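Local coordinates for argonaute protein (Marinitoga piezophila, PDB 5I4A) that uses short 5'-hydroxyl RNA guides to bind complementary targets and cleave single-stranded DNA, possibly in defence against mobile genetic elements, at residues 296-307 with 369-380. Residues are numbered along the deposited sequence; the frame is centred on the assembly and turned at random.
Sequences LKAIFFFSSKKQ and IEDNVMAIVLLD. With nucleotides of chain B.
Strands 296-302 and 374-379 run parallel, 23° apart, joined by five backbone hydrogen bonds, the first from Met374 N to Lys297 O (2.9 Å), the last from Leu378 N to Phe301 O (3.0 Å). On one face, Phe300 lies alongside Ile376, its CE2 3.7 Å from Ile376 CD1; that methyl also meets CB of Ala298, while Tyr418 and Met422 of helix 412-424 cover Ile376. On the other, Phe301 CE1 rests 3.8 Å from Ala375 CB, and Phe393 packs on both residues. Ser303 OG donates to Asp380 OD2 on its syn side (2.7 Å). In Gln307, chi1 of -178° turns CG away from the backbone N and carries the extended chain back to the strand ends: NE2 bonds Leu378 O (3.1 Å) from above the carbonyl plane and Asp380 OD1 (2.9 Å), a salt-bridge partner of Lys404, from above the carboxylate plane, while OE1 accepts from Ser303 N. With an alanine in place of Gln307, Ser303 N would probably lose its acceptor, and Leu378 O and Asp380 OD1 a donor, weakening the tie between helix start and strand end. At the opposite end Lys297, long and partly exposed, reaches the acidic loop before strand 374-379, where NZ makes a salt bridge with Asp371 OD2 (3.1 Å). Parallel strands flanked by helices are characteristic of the Rossmann-like Mid domain of Argonautes; here Leu379 CD1 touches the guide's first nucleotide, U1 of chain B.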
ATOM      1  N   LEU A 296      21.238   8.908 -25.605  1.00 24.02           N
ATOM      2  CA  LEU A 296      21.165   7.746 -24.728  1.00 20.55           C
ATOM      3  C   LEU A 296      22.533   7.075 -24.731  1.00 21.65           C
ATOM      4  O   LEU A 296      22.939   6.482 -25.735  1.00 26.12           O
ATOM      5  CB  LEU A 296      20.074   6.782 -25.187  1.00 30.65           C
ATOM      6  CG  LEU A 296      19.905   5.505 -24.358  1.00 30.52           C
ATOM      7  CD1 LEU A 296      19.597   5.840 -22.907  1.00 26.60           C
ATOM      8  CD2 LEU A 296      18.819   4.618 -24.950  1.00 27.96           C
ATOM      9  N   LYS A 297      23.246   7.188 -23.615  1.00 21.07           N
ATOM     10  CA  LYS A 297      24.587   6.639 -23.467  1.00 21.38           C
ATOM     11  C   LYS A 297      24.561   5.500 -22.457  1.00 19.28           C
ATOM     12  O   LYS A 297      23.837   5.563 -21.459  1.00 23.24           O
ATOM     13  CB  LYS A 297      25.573   7.727 -23.025  1.00 21.17           C
ATOM     14  CG  LYS A 297      25.727   8.854 -24.044  1.00 30.90           C
ATOM     15  CD  LYS A 297      26.659   9.950 -23.548  1.00 35.12           C
ATOM     16  CE  LYS A 297      26.079  10.668 -22.342  1.00 46.88           C
ATOM     17  NZ  LYS A 297      26.904  11.842 -21.942  1.00 53.28           N
ATOM     18  N   ALA A 298      25.348   4.455 -22.716  1.00 19.91           N
ATOM     19  CA  ALA A 298      25.266   3.266 -21.880  1.00 20.60           C
ATOM     20  C   ALA A 298      26.557   2.463 -21.949  1.00 22.03           C
ATOM     21  O   ALA A 298      27.303   2.538 -22.929  1.00 24.90           O
ATOM     22  CB  ALA A 298      24.080   2.388 -22.297  1.00 23.31           C
ATOM     23  N   ILE A 299      26.806   1.701 -20.883  1.00 19.89           N
ATOM     24  CA  ILE A 299      27.845   0.680 -20.844  1.00 17.35           C
ATOM     25  C   ILE A 299      27.245  -0.569 -20.205  1.00 24.44           C
ATOM     26  O   ILE A 299      26.169  -0.529 -19.607  1.00 23.96           O
ATOM     27  CB  ILE A 299      29.108   1.130 -20.076  1.00 21.75           C
ATOM     28  CG1 ILE A 299      28.752   1.570 -18.653  1.00 24.90           C
ATOM     29  CG2 ILE A 299      29.837   2.237 -20.831  1.00 16.39           C
ATOM     30  CD1 ILE A 299      29.958   1.943 -17.816  1.00 24.27           C
ATOM     31  N   PHE A 300      27.959  -1.686 -20.333  1.00 17.18           N
ATOM     32  CA  PHE A 300      27.464  -2.994 -19.926  1.00 15.95           C
ATOM     33  C   PHE A 300      28.298  -3.564 -18.785  1.00 19.04           C
ATOM     34  O   PHE A 300      29.528  -3.435 -18.774  1.00 17.50           O
ATOM     35  CB  PHE A 300      27.479  -3.988 -21.101  1.00 15.64           C
ATOM     36  CG  PHE A 300      26.615  -3.582 -22.263  1.00 18.87           C
ATOM     37  CD1 PHE A 300      27.122  -2.785 -23.275  1.00 18.33           C
ATOM     38  CD2 PHE A 300      25.301  -4.018 -22.351  1.00 17.95           C
ATOM     39  CE1 PHE A 300      26.328  -2.419 -24.349  1.00 22.37           C
ATOM     40  CE2 PHE A 300      24.506  -3.653 -23.420  1.00 16.31           C
ATOM     41  CZ  PHE A 300      25.020  -2.854 -24.418  1.00 21.27           C
ATOM     42  N   PHE A 301      27.625  -4.212 -17.834  1.00 15.03           N
ATOM     43  CA  PHE A 301      28.281  -4.929 -16.746  1.00 16.34           C
ATOM     44  C   PHE A 301      27.771  -6.363 -16.724  1.00 19.91           C
ATOM     45  O   PHE A 301      26.561  -6.594 -16.629  1.00 17.52           O
ATOM     46  CB  PHE A 301      28.029  -4.255 -15.394  1.00 22.43           C
ATOM     47  CG  PHE A 301      28.783  -2.968 -15.204  1.00 17.23           C
ATOM     48  CD1 PHE A 301      28.239  -1.764 -15.616  1.00 21.44           C
ATOM     49  CD2 PHE A 301      30.037  -2.966 -14.614  1.00 17.75           C
ATOM     50  CE1 PHE A 301      28.934  -0.577 -15.443  1.00 25.57           C
ATOM     51  CE2 PHE A 301      30.734  -1.786 -14.440  1.00 15.67           C
ATOM     52  CZ  PHE A 301      30.184  -0.592 -14.857  1.00 19.75           C
ATOM     53  N   PHE A 302      28.690  -7.318 -16.801  1.00 25.75           N
ATOM     54  CA  PHE A 302      28.355  -8.731 -16.766  1.00 25.62           C
ATOM     55  C   PHE A 302      28.936  -9.364 -15.509  1.00 24.91           C
ATOM     56  O   PHE A 302      29.981  -8.940 -15.007  1.00 23.72           O
ATOM     57  CB  PHE A 302      28.876  -9.462 -18.006  1.00 17.87           C
ATOM     58  CG  PHE A 302      28.365  -8.896 -19.301  1.00 21.43           C
ATOM     59  CD1 PHE A 302      29.027  -7.853 -19.927  1.00 16.57           C
ATOM     60  CD2 PHE A 302      27.232  -9.414 -19.901  1.00 27.10           C
ATOM     61  CE1 PHE A 302      28.563  -7.335 -21.114  1.00 21.18           C
ATOM     62  CE2 PHE A 302      26.765  -8.899 -21.090  1.00 29.32           C
ATOM     63  CZ  PHE A 302      27.431  -7.856 -21.696  1.00 28.43           C
ATOM     64  N   SER A 303      28.249 -10.390 -15.001  1.00 29.23           N
ATOM     65  CA  SER A 303      28.712 -11.053 -13.789  1.00 24.10           C
ATOM     66  C   SER A 303      29.905 -11.966 -14.049  1.00 28.67           C
ATOM     67  O   SER A 303      30.593 -12.350 -13.096  1.00 24.68           O
ATOM     68  CB  SER A 303      27.568 -11.846 -13.157  1.00 22.35           C
ATOM     69  OG  SER A 303      27.138 -12.895 -14.007  1.00 31.21           O
ATOM     70  N   SER A 304      30.169 -12.313 -15.308  1.00 27.90           N
ATOM     71  CA  SER A 304      31.281 -13.184 -15.669  1.00 32.58           C
ATOM     72  C   SER A 304      31.430 -13.177 -17.182  1.00 33.48           C
ATOM     73  O   SER A 304      30.520 -12.772 -17.912  1.00 32.29           O
ATOM     74  CB  SER A 304      31.066 -14.616 -15.167  1.00 28.70           C
ATOM     75  OG  SER A 304      29.913 -15.193 -15.757  1.00 35.44           O
ATOM     76  N   LYS A 305      32.600 -13.627 -17.643  1.00 32.76           N
ATOM     77  CA  LYS A 305      32.773 -13.889 -19.068  1.00 28.63           C
ATOM     78  C   LYS A 305      31.757 -14.913 -19.556  1.00 26.15           C
ATOM     79  O   LYS A 305      31.211 -14.781 -20.658  1.00 29.02           O
ATOM     80  CB  LYS A 305      34.198 -14.370 -19.350  1.00 30.49           C
ATOM     81  CG  LYS A 305      35.266 -13.294 -19.228  1.00 35.76           C
ATOM     82  CD  LYS A 305      35.132 -12.247 -20.322  1.00 39.33           C
ATOM     83  CE  LYS A 305      36.303 -11.273 -20.304  1.00 36.86           C
ATOM     84  NZ  LYS A 305      36.249 -10.318 -21.448  1.00 42.44           N
ATOM     85  N   LYS A 306      31.479 -15.933 -18.740  1.00 22.48           N
ATOM     86  CA  LYS A 306      30.524 -16.964 -19.139  1.00 30.68           C
ATOM     87  C   LYS A 306      29.151 -16.366 -19.409  1.00 31.11           C
ATOM     88  O   LYS A 306      28.525 -16.659 -20.434  1.00 26.91           O
ATOM     89  CB  LYS A 306      30.428 -18.047 -18.063  1.00 29.19           C
ATOM     90  CG  LYS A 306      29.541 -19.217 -18.466  1.00 41.31           C
ATOM     91  CD  LYS A 306      28.743 -19.749 -17.288  1.00 49.95           C
ATOM     92  CE  LYS A 306      29.371 -21.001 -16.702  1.00 55.92           C
ATOM     93  NZ  LYS A 306      28.544 -21.561 -15.595  1.00 64.29           N
ATOM     94  N   GLN A 307      28.668 -15.517 -18.498  1.00 29.58           N
ATOM     95  CA  GLN A 307      27.358 -14.901 -18.685  1.00 27.34           C
ATOM     96  C   GLN A 307      27.305 -14.108 -19.984  1.00 24.15           C
ATOM     97  O   GLN A 307      26.291 -14.128 -20.691  1.00 26.99           O
ATOM     98  CB  GLN A 307      27.025 -14.000 -17.498  1.00 32.02           C
ATOM     99  CG  GLN A 307      25.658 -13.348 -17.599  1.00 25.76           C
ATOM    100  CD  GLN A 307      25.557 -12.096 -16.761  1.00 22.00           C
ATOM    101  OE1 GLN A 307      26.303 -11.141 -16.963  1.00 24.72           O
ATOM    102  NE2 GLN A 307      24.627 -12.091 -15.814  1.00 23.24           N
ATOM    103  N   ILE A 369      33.662   8.976 -16.215  1.00 44.11           N
ATOM    104  CA  ILE A 369      32.351   9.052 -16.848  1.00 32.88           C
ATOM    105  C   ILE A 369      31.560  10.186 -16.217  1.00 39.13           C
ATOM    106  O   ILE A 369      31.372  10.234 -14.995  1.00 36.68           O
ATOM    107  CB  ILE A 369      31.607   7.720 -16.730  1.00 29.02           C
ATOM    108  CG1 ILE A 369      32.154   6.715 -17.747  1.00 35.02           C
ATOM    109  CG2 ILE A 369      30.107   7.930 -16.926  1.00 33.90           C
ATOM    110  CD1 ILE A 369      31.569   5.325 -17.612  1.00 35.02           C
ATOM    111  N   GLU A 370      31.098  11.107 -17.049  1.00 34.36           N
ATOM    112  CA  GLU A 370      30.260  12.213 -16.623  1.00 44.07           C
ATOM    113  C   GLU A 370      28.899  12.094 -17.306  1.00 48.20           C
ATOM    114  O   GLU A 370      28.654  11.180 -18.096  1.00 45.63           O
ATOM    115  CB  GLU A 370      30.926  13.552 -16.944  1.00 52.40           C
ATOM    116  CG  GLU A 370      32.416  13.609 -16.639  1.00 66.71           C
ATOM    117  CD  GLU A 370      32.752  14.643 -15.586  1.00 75.21           C
ATOM    118  OE1 GLU A 370      31.851  14.996 -14.796  1.00 82.37           O
ATOM    119  OE2 GLU A 370      33.912  15.106 -15.547  1.00 71.39           O
ATOM    120  N   ASP A 371      28.012  13.036 -16.980  1.00 44.09           N
ATOM    121  CA  ASP A 371      26.677  13.118 -17.568  1.00 47.57           C
ATOM    122  C   ASP A 371      25.846  11.876 -17.263  1.00 40.04           C
ATOM    123  O   ASP A 371      26.178  11.100 -16.361  1.00 42.91           O
ATOM    124  CB  ASP A 371      26.764  13.330 -19.081  1.00 55.35           C
ATOM    125  CG  ASP A 371      27.839  14.322 -19.465  1.00 75.87           C
ATOM    126  OD1 ASP A 371      28.353  15.017 -18.563  1.00 84.85           O
ATOM    127  OD2 ASP A 371      28.176  14.408 -20.665  1.00 85.36           O
ATOM    128  N   ASN A 372      24.761  11.686 -18.014  1.00 33.30           N
ATOM    129  CA  ASN A 372      23.839  10.574 -17.802  1.00 28.53           C
ATOM    130  C   ASN A 372      24.319   9.380 -18.617  1.00 33.50           C
ATOM    131  O   ASN A 372      24.284   9.408 -19.851  1.00 47.67           O
ATOM    132  CB  ASN A 372      22.421  10.965 -18.204  1.00 22.34           C
ATOM    133  CG  ASN A 372      21.993  12.289 -17.607  1.00 27.83           C
ATOM    134  OD1 ASN A 372      22.096  12.501 -16.402  1.00 32.98           O
ATOM    135  ND2 ASN A 372      21.523  13.199 -18.460  1.00 32.80           N
ATOM    136  N   VAL A 373      24.764   8.329 -17.932  1.00 20.37           N
ATOM    137  CA  VAL A 373      25.203   7.102 -18.585  1.00 19.49           C
ATOM    138  C   VAL A 373      24.546   5.934 -17.870  1.00 24.38           C
ATOM    139  O   VAL A 373      24.693   5.782 -16.649  1.00 17.03           O
ATOM    140  CB  VAL A 373      26.735   6.953 -18.582  1.00 15.07           C
ATOM    141  CG1 VAL A 373      27.136   5.586 -19.136  1.00 15.89           C
ATOM    142  CG2 VAL A 373      27.373   8.061 -19.405  1.00 22.32           C
ATOM    143  N   MET A 374      23.821   5.118 -18.626  1.00 30.37           N
ATOM    144  CA  MET A 374      23.144   3.955 -18.075  1.00 17.11           C
ATOM    145  C   MET A 374      24.125   2.806 -17.895  1.00 16.92           C
ATOM    146  O   MET A 374      24.945   2.525 -18.772  1.00 23.40           O
ATOM    147  CB  MET A 374      22.008   3.520 -18.996  1.00 16.34           C
ATOM    148  CG  MET A 374      21.031   4.628 -19.327  1.00 36.48           C
ATOM    149  SD  MET A 374      20.139   5.166 -17.863  1.00 65.87           S
ATOM    150  CE  MET A 374      19.447   6.699 -18.451  1.00 43.81           C
ATOM    151  N   ALA A 375      24.033   2.134 -16.756  1.00 13.93           N
ATOM    152  CA  ALA A 375      24.794   0.917 -16.512  1.00 16.48           C
ATOM    153  C   ALA A 375      23.837  -0.255 -16.703  1.00 19.04           C
ATOM    154  O   ALA A 375      23.030  -0.567 -15.825  1.00 18.05           O
ATOM    155  CB  ALA A 375      25.416   0.924 -15.123  1.00 16.35           C
ATOM    156  N   ILE A 376      23.921  -0.894 -17.869  1.00 14.11           N
ATOM    157  CA  ILE A 376      23.143  -2.097 -18.159  1.00 14.23           C
ATOM    158  C   ILE A 376      23.825  -3.258 -17.440  1.00 20.25           C
ATOM    159  O   ILE A 376      24.844  -3.784 -17.899  1.00 25.30           O
ATOM    160  CB  ILE A 376      23.021  -2.347 -19.664  1.00 19.73           C
ATOM    161  CG1 ILE A 376      22.249  -1.196 -20.323  1.00 24.73           C
ATOM    162  CG2 ILE A 376      22.328  -3.677 -19.930  1.00 19.94           C
ATOM    163  CD1 ILE A 376      22.389  -1.140 -21.829  1.00 21.96           C
ATOM    164  N   VAL A 377      23.266  -3.653 -16.305  1.00 21.07           N
ATOM    165  CA  VAL A 377      23.869  -4.644 -15.424  1.00 11.81           C
ATOM    166  C   VAL A 377      23.051  -5.920 -15.543  1.00 20.52           C
ATOM    167  O   VAL A 377      21.868  -5.946 -15.176  1.00 16.92           O
ATOM    168  CB  VAL A 377      23.916  -4.151 -13.972  1.00 18.93           C
ATOM    169  CG1 VAL A 377      24.561  -5.193 -13.073  1.00 30.81           C
ATOM    170  CG2 VAL A 377      24.659  -2.825 -13.903  1.00 20.71           C
ATOM    171  N   LEU A 378      23.668  -6.973 -16.070  1.00 21.48           N
ATOM    172  CA  LEU A 378      22.971  -8.231 -16.289  1.00 21.27           C
ATOM    173  C   LEU A 378      22.976  -9.052 -15.006  1.00 23.03           C
ATOM    174  O   LEU A 378      24.043  -9.395 -14.482  1.00 17.95           O
ATOM    175  CB  LEU A 378      23.616  -9.011 -17.433  1.00 18.29           C
ATOM    176  CG  LEU A 378      23.282  -8.555 -18.854  1.00 27.15           C
ATOM    177  CD1 LEU A 378      24.066  -7.307 -19.245  1.00 29.50           C
ATOM    178  CD2 LEU A 378      23.530  -9.689 -19.840  1.00 35.29           C
ATOM    179  N   LEU A 379      21.784  -9.356 -14.500  1.00 21.48           N
ATOM    180  CA  LEU A 379      21.616 -10.188 -13.318  1.00 22.42           C
ATOM    181  C   LEU A 379      21.373 -11.630 -13.743  1.00 26.30           C
ATOM    182  O   LEU A 379      20.583 -11.891 -14.653  1.00 28.33           O
ATOM    183  CB  LEU A 379      20.448  -9.693 -12.463  1.00 26.24           C
ATOM    184  CG  LEU A 379      20.385  -8.204 -12.114  1.00 26.91           C
ATOM    185  CD1 LEU A 379      19.114  -7.890 -11.345  1.00 28.87           C
ATOM    186  CD2 LEU A 379      21.612  -7.767 -11.321  1.00 27.53           C
ATOM    187  N   ASP A 380      22.057 -12.563 -13.079  1.00 27.13           N
ATOM    188  CA  ASP A 380      21.875 -13.977 -13.393  1.00 37.50           C
ATOM    189  C   ASP A 380      20.498 -14.476 -12.977  1.00 32.45           C
ATOM    190  O   ASP A 380      19.931 -15.355 -13.635  1.00 53.62           O
ATOM    191  CB  ASP A 380      22.964 -14.805 -12.715  1.00 38.37           C
ATOM    192  CG  ASP A 380      24.313 -14.642 -13.381  1.00 46.26           C
ATOM    193  OD1 ASP A 380      24.381 -14.769 -14.621  1.00 41.23           O
ATOM    194  OD2 ASP A 380      25.301 -14.375 -12.665  1.00 47.10           O
TER
ATOM    195  O5'   U B   1      13.995  -3.508 -10.889  1.00 35.88           O
ATOM    196  C5'   U B   1      15.137  -3.513 -11.739  1.00 34.26           C
ATOM    197  C4'   U B   1      15.597  -4.915 -12.057  1.00 35.16           C
ATOM    198  O4'   U B   1      16.171  -5.512 -10.864  1.00 36.64           O
ATOM    199  C3'   U B   1      14.507  -5.870 -12.541  1.00 35.12           C
ATOM    200  O3'   U B   1      15.024  -6.725 -13.561  1.00 33.71           O
ATOM    201  C2'   U B   1      14.178  -6.690 -11.296  1.00 37.25           C
ATOM    202  O2'   U B   1      13.697  -7.991 -11.566  1.00 37.72           O
ATOM    203  C1'   U B   1      15.521  -6.733 -10.570  1.00 36.13           C
ATOM    204  N1    U B   1      15.376  -6.817  -9.111  1.00 26.95           N
ATOM    205  C2    U B   1      15.970  -7.855  -8.418  1.00 24.20           C
ATOM    206  O2    U B   1      16.632  -8.725  -8.960  1.00 24.01           O
ATOM    207  N3    U B   1      15.763  -7.832  -7.058  1.00 24.43           N
ATOM    208  C4    U B   1      15.031  -6.897  -6.345  1.00 23.54           C
ATOM    209  O4    U B   1      14.929  -7.001  -5.123  1.00 20.07           O
ATOM    210  C5    U B   1      14.448  -5.861  -7.137  1.00 21.60           C
ATOM    211  C6    U B   1      14.636  -5.861  -8.458  1.00 17.76           C
TER
HETATM  212  O   HOH W   1      22.040   8.591 -21.412  1.00 20.32           O
HETATM  213  O   HOH W   2      24.155  12.660 -20.841  1.00 44.08           O